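Local coordinates for rhamnose ABC transporter, rhamnose-binding protein (Actinomyces odontolyticus ATCC 17982, PDB 5BQ3) that probably binds a sugar such as rhamnose and delivers it to an ABC transporter for uptake into the cell, at residues R125-V137 and I308-V320. Numbering follows the deposited sequence.
Sequences RDLFINQVESKQV and IGENKTVVVGDPV
With chi1 at 81°, Arg125 has CG between its backbone N and carbonyl carbon, and a bend at chi2 carries the guanidinium across to the turn at Asn311. There NH2 donates a nearly straight hydrogen bond (165°) to Asn311 O at 2.9 Å, close to the guanidinium plane, while NE forms a salt bridge with Asp119. Arginine suits the place because one flat group serves both partners; an alanine here would probably cost the Asn311 carbonyl this donor and leave Asp119 without its mate. The extended Lys312 passes Asp126 O, and a water links its NZ to Arg125 O.

Strands 127-130 and 313-315 pair in parallel. Phe128 N hydrogen-bonds to Lys312 O, and Phe128 O accepts from Val314 N at 2.8 Å; Asn130 N then hydrogen-bonds to Val314 O, and Asn130 O accepts from Val316 N. On one face Phe128, CG anti to the backbone N (chi1 171°), sets CD2 3.7 Å from Thr313 CG2. On the face of Ile129 and Val314 the meeting groups are aliphatic, in keeping with their burial: Ile129 CD1 lies 3.8 Å from Val314 CB. Nearby, Leu127 CD1 packs 3.8 Å from Ile308 CG2. Farther on, Val132 CG1 rests 3.8 Å from Pro319 CG.

The pairing adds 313-315 as an outermost strand to a six-stranded parallel sheet. Past the strands, 131-133 and 316-319 run together toward the other lobe, consistent with two interlobe connections of a type I periplasmic binding protein. Strand 112-116 flanks 127-130 across from 313-315, helix 271-287 covers Leu127 and Ile129, and helix 165-180 packs on Val137.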
loop_
_atom_site.group_PDB
_atom_site.type_symbol
_atom_site.label_atom_id
_atom_site.label_comp_id
_atom_site.label_asym_id
_atom_site.label_seq_id
_atom_site.Cartn_x
_atom_site.Cartn_y
_atom_site.Cartn_z
ATOM N N ARG A 125 -4.962 -11.984 -14.538
ATOM C CA ARG A 125 -4.549 -10.641 -14.939
ATOM C C ARG A 125 -3.296 -10.669 -15.815
ATOM O O ARG A 125 -2.515 -11.625 -15.779
ATOM C CB ARG A 125 -4.354 -9.724 -13.705
ATOM C CG ARG A 125 -3.032 -9.845 -12.953
ATOM C CD ARG A 125 -2.910 -11.114 -12.134
ATOM N NE ARG A 125 -1.821 -11.023 -11.168
ATOM C CZ ARG A 125 -0.552 -11.317 -11.427
ATOM N NH1 ARG A 125 -0.192 -11.732 -12.638
ATOM N NH2 ARG A 125 0.369 -11.197 -10.481
ATOM N N ASP A 126 -3.124 -9.608 -16.608
ATOM C CA ASP A 126 -2.002 -9.429 -17.523
ATOM C C ASP A 126 -0.812 -8.809 -16.802
ATOM O O ASP A 126 0.330 -9.050 -17.200
ATOM C CB ASP A 126 -2.420 -8.551 -18.716
ATOM C CG ASP A 126 -3.486 -9.169 -19.599
ATOM O OD1 ASP A 126 -3.153 -10.094 -20.374
ATOM O OD2 ASP A 126 -4.646 -8.714 -19.535
ATOM N N LEU A 127 -1.086 -8.020 -15.734
ATOM C CA LEU A 127 -0.100 -7.293 -14.928
ATOM C C LEU A 127 -0.656 -6.925 -13.552
ATOM O O LEU A 127 -1.852 -6.658 -13.423
ATOM C CB LEU A 127 0.280 -5.996 -15.684
ATOM C CG LEU A 127 1.758 -5.623 -15.832
ATOM C CD1 LEU A 127 2.541 -6.675 -16.610
ATOM C CD2 LEU A 127 1.893 -4.311 -16.563
ATOM N N PHE A 128 0.221 -6.886 -12.529
ATOM C CA PHE A 128 -0.116 -6.454 -11.168
ATOM C C PHE A 128 0.780 -5.268 -10.779
ATOM O O PHE A 128 1.995 -5.328 -10.967
ATOM C CB PHE A 128 -0.016 -7.599 -10.137
ATOM C CG PHE A 128 -0.140 -7.182 -8.681
ATOM C CD1 PHE A 128 -1.259 -6.485 -8.228
ATOM C CD2 PHE A 128 0.853 -7.500 -7.763
ATOM C CE1 PHE A 128 -1.359 -6.082 -6.891
ATOM C CE2 PHE A 128 0.744 -7.105 -6.423
ATOM C CZ PHE A 128 -0.364 -6.407 -5.997
ATOM N N ILE A 129 0.170 -4.187 -10.259
ATOM C CA ILE A 129 0.871 -2.982 -9.818
ATOM C C ILE A 129 0.842 -2.948 -8.293
ATOM O O ILE A 129 -0.223 -2.773 -7.695
ATOM C CB ILE A 129 0.299 -1.670 -10.449
ATOM C CG1 ILE A 129 -0.038 -1.815 -11.969
ATOM C CG2 ILE A 129 1.225 -0.468 -10.181
ATOM C CD1 ILE A 129 1.133 -2.141 -12.957
ATOM N N ASN A 130 2.008 -3.152 -7.669
ATOM C CA ASN A 130 2.146 -3.124 -6.218
ATOM C C ASN A 130 2.717 -1.779 -5.785
ATOM O O ASN A 130 3.630 -1.260 -6.433
ATOM C CB ASN A 130 3.031 -4.276 -5.738
ATOM C CG ASN A 130 2.791 -4.747 -4.317
ATOM O OD1 ASN A 130 1.930 -4.249 -3.571
ATOM N ND2 ASN A 130 3.543 -5.756 -3.921
ATOM N N GLN A 131 2.165 -1.206 -4.704
ATOM C CA GLN A 131 2.591 0.081 -4.140
ATOM C C GLN A 131 4.050 0.034 -3.718
ATOM O O GLN A 131 4.847 0.876 -4.128
ATOM C CB GLN A 131 1.736 0.465 -2.909
ATOM C CG GLN A 131 0.231 0.366 -3.090
ATOM C CD GLN A 131 -0.325 -0.912 -2.516
ATOM O OE1 GLN A 131 -0.033 -2.020 -2.987
ATOM N NE2 GLN A 131 -1.161 -0.781 -1.495
ATOM N N VAL A 132 4.384 -0.964 -2.885
ATOM C CA VAL A 132 5.688 -1.177 -2.256
ATOM C C VAL A 132 6.051 -2.669 -2.223
ATOM O O VAL A 132 5.160 -3.520 -2.197
ATOM C CB VAL A 132 5.678 -0.585 -0.807
ATOM C CG1 VAL A 132 5.750 0.938 -0.824
ATOM C CG2 VAL A 132 4.457 -1.049 -0.014
ATOM N N GLU A 133 7.361 -2.974 -2.196
ATOM C CA GLU A 133 7.912 -4.327 -2.071
ATOM C C GLU A 133 8.012 -4.639 -0.559
ATOM O O GLU A 133 8.415 -3.770 0.218
ATOM C CB GLU A 133 9.272 -4.424 -2.813
ATOM C CG GLU A 133 10.220 -5.546 -2.395
ATOM C CD GLU A 133 9.777 -6.978 -2.638
ATOM O OE1 GLU A 133 9.167 -7.247 -3.699
ATOM O OE2 GLU A 133 10.081 -7.842 -1.781
ATOM N N SER A 134 7.608 -5.861 -0.157
ATOM C CA SER A 134 7.539 -6.351 1.225
ATOM C C SER A 134 8.834 -6.130 2.031
ATOM O O SER A 134 8.766 -5.545 3.112
ATOM C CB SER A 134 7.171 -7.830 1.242
ATOM O OG SER A 134 6.541 -8.185 2.461
ATOM N N LYS A 135 9.999 -6.563 1.504
ATOM C CA LYS A 135 11.304 -6.417 2.165
ATOM C C LYS A 135 11.704 -4.935 2.321
ATOM O O LYS A 135 12.407 -4.594 3.275
ATOM C CB LYS A 135 12.388 -7.187 1.391
ATOM C CG LYS A 135 13.682 -7.417 2.172
ATOM C CD LYS A 135 14.775 -8.003 1.290
ATOM C CE LYS A 135 16.150 -7.895 1.906
ATOM N NZ LYS A 135 16.356 -8.881 3.001
ATOM N N GLN A 136 11.255 -4.062 1.397
ATOM C CA GLN A 136 11.564 -2.632 1.437
ATOM C C GLN A 136 10.789 -1.933 2.552
ATOM O O GLN A 136 11.304 -0.971 3.122
ATOM C CB GLN A 136 11.292 -1.966 0.080
ATOM C CG GLN A 136 12.039 -0.643 -0.138
ATOM C CD GLN A 136 13.540 -0.752 -0.005
ATOM O OE1 GLN A 136 14.200 -1.550 -0.678
ATOM N NE2 GLN A 136 14.112 0.059 0.869
ATOM N N VAL A 137 9.571 -2.418 2.877
ATOM C CA VAL A 137 8.743 -1.867 3.963
ATOM C C VAL A 137 9.487 -2.076 5.293
ATOM O O VAL A 137 9.623 -1.136 6.077
ATOM C CB VAL A 137 7.316 -2.487 3.992
ATOM C CG1 VAL A 137 6.502 -1.975 5.182
ATOM C CG2 VAL A 137 6.576 -2.218 2.693
ATOM N N ILE A 308 8.810 -4.781 -15.479
ATOM C CA ILE A 308 7.913 -5.862 -15.069
ATOM C C ILE A 308 8.794 -6.943 -14.433
ATOM O O ILE A 308 9.655 -7.518 -15.106
ATOM C CB ILE A 308 7.049 -6.393 -16.254
ATOM C CG1 ILE A 308 6.177 -5.271 -16.859
ATOM C CG2 ILE A 308 6.189 -7.590 -15.824
ATOM C CD1 ILE A 308 5.855 -5.426 -18.318
ATOM N N GLY A 309 8.601 -7.162 -13.139
ATOM C CA GLY A 309 9.354 -8.145 -12.370
ATOM C C GLY A 309 8.727 -9.522 -12.382
ATOM O O GLY A 309 7.883 -9.815 -13.234
ATOM N N GLU A 310 9.142 -10.376 -11.431
ATOM C CA GLU A 310 8.650 -11.749 -11.278
ATOM C C GLU A 310 7.154 -11.753 -10.911
ATOM O O GLU A 310 6.686 -10.852 -10.210
ATOM C CB GLU A 310 9.486 -12.546 -10.248
ATOM C CG GLU A 310 9.550 -11.953 -8.845
ATOM C CD GLU A 310 10.718 -11.019 -8.577
ATOM O OE1 GLU A 310 10.767 -9.927 -9.190
ATOM O OE2 GLU A 310 11.565 -11.364 -7.721
ATOM N N ASN A 311 6.418 -12.764 -11.426
ATOM C CA ASN A 311 4.971 -12.986 -11.262
ATOM C C ASN A 311 4.170 -11.792 -11.850
ATOM O O ASN A 311 3.129 -11.407 -11.305
ATOM C CB ASN A 311 4.607 -13.267 -9.783
ATOM C CG ASN A 311 3.261 -13.920 -9.571
ATOM O OD1 ASN A 311 2.954 -14.983 -10.130
ATOM N ND2 ASN A 311 2.436 -13.309 -8.732
ATOM N N LYS A 312 4.670 -11.224 -12.983
ATOM C CA LYS A 312 4.103 -10.085 -13.730
ATOM C C LYS A 312 3.769 -8.898 -12.791
ATOM O O LYS A 312 2.711 -8.278 -12.924
ATOM C CB LYS A 312 2.854 -10.523 -14.525
ATOM C CG LYS A 312 3.119 -11.551 -15.612
ATOM C CD LYS A 312 1.815 -12.044 -16.207
ATOM C CE LYS A 312 2.036 -13.056 -17.296
ATOM N NZ LYS A 312 0.749 -13.492 -17.888
ATOM N N THR A 313 4.676 -8.599 -11.836
ATOM C CA THR A 313 4.484 -7.550 -10.832
ATOM C C THR A 313 5.384 -6.336 -11.103
ATOM O O THR A 313 6.580 -6.486 -11.343
ATOM C CB THR A 313 4.711 -8.126 -9.413
ATOM O OG1 THR A 313 3.856 -9.253 -9.227
ATOM C CG2 THR A 313 4.442 -7.108 -8.301
ATOM N N VAL A 314 4.786 -5.133 -11.024
ATOM C CA VAL A 314 5.437 -3.825 -11.184
ATOM C C VAL A 314 5.358 -3.094 -9.834
ATOM O O VAL A 314 4.271 -2.985 -9.268
ATOM C CB VAL A 314 4.801 -2.989 -12.334
ATOM C CG1 VAL A 314 5.499 -1.640 -12.496
ATOM C CG2 VAL A 314 4.798 -3.758 -13.656
ATOM N N VAL A 315 6.501 -2.620 -9.310
ATOM C CA VAL A 315 6.545 -1.893 -8.035
ATOM C C VAL A 315 6.616 -0.386 -8.343
ATOM O O VAL A 315 7.466 0.045 -9.126
ATOM C CB VAL A 315 7.700 -2.373 -7.102
ATOM C CG1 VAL A 315 7.734 -1.582 -5.797
ATOM C CG2 VAL A 315 7.592 -3.865 -6.806
ATOM N N VAL A 316 5.706 0.402 -7.730
ATOM C CA VAL A 316 5.609 1.861 -7.885
ATOM C C VAL A 316 6.906 2.525 -7.369
ATOM O O VAL A 316 7.468 3.375 -8.061
ATOM C CB VAL A 316 4.336 2.445 -7.200
ATOM C CG1 VAL A 316 4.274 3.965 -7.332
ATOM C CG2 VAL A 316 3.069 1.817 -7.767
ATOM N N GLY A 317 7.375 2.111 -6.192
ATOM C CA GLY A 317 8.602 2.638 -5.606
ATOM C C GLY A 317 8.803 2.300 -4.146
ATOM O O GLY A 317 8.109 1.438 -3.600
ATOM N N ASP A 318 9.774 2.978 -3.507
ATOM C CA ASP A 318 10.100 2.801 -2.091
ATOM C C ASP A 318 9.038 3.485 -1.218
ATOM O O ASP A 318 8.442 4.467 -1.675
ATOM C CB ASP A 318 11.505 3.360 -1.775
ATOM C CG ASP A 318 12.671 2.674 -2.477
ATOM O OD1 ASP A 318 12.590 1.448 -2.716
ATOM O OD2 ASP A 318 13.692 3.349 -2.725
ATOM N N PRO A 319 8.764 3.002 0.026
ATOM C CA PRO A 319 7.743 3.668 0.860
ATOM C C PRO A 319 8.033 5.154 1.095
ATOM O O PRO A 319 9.196 5.550 1.234
ATOM C CB PRO A 319 7.785 2.882 2.178
ATOM C CG PRO A 319 8.368 1.568 1.825
ATOM C CD PRO A 319 9.348 1.839 0.727
ATOM N N VAL A 320 6.969 5.975 1.090
ATOM C CA VAL A 320 7.049 7.424 1.300
ATOM C C VAL A 320 7.153 7.690 2.808
ATOM O O VAL A 320 6.310 7.227 3.577
ATOM C CB VAL A 320 5.852 8.185 0.648
ATOM C CG1 VAL A 320 5.885 9.673 0.981
ATOM C CG2 VAL A 320 5.822 7.981 -0.864
HETATM O O HOH W 1 1.773 -14.147 -12.643
HETATM O O HOH W 2 -1.605 -14.428 -16.321
HETATM O O HOH W 3 0.913 -10.574 -19.382
HETATM O O HOH W 4 9.156 -0.717 -2.180
#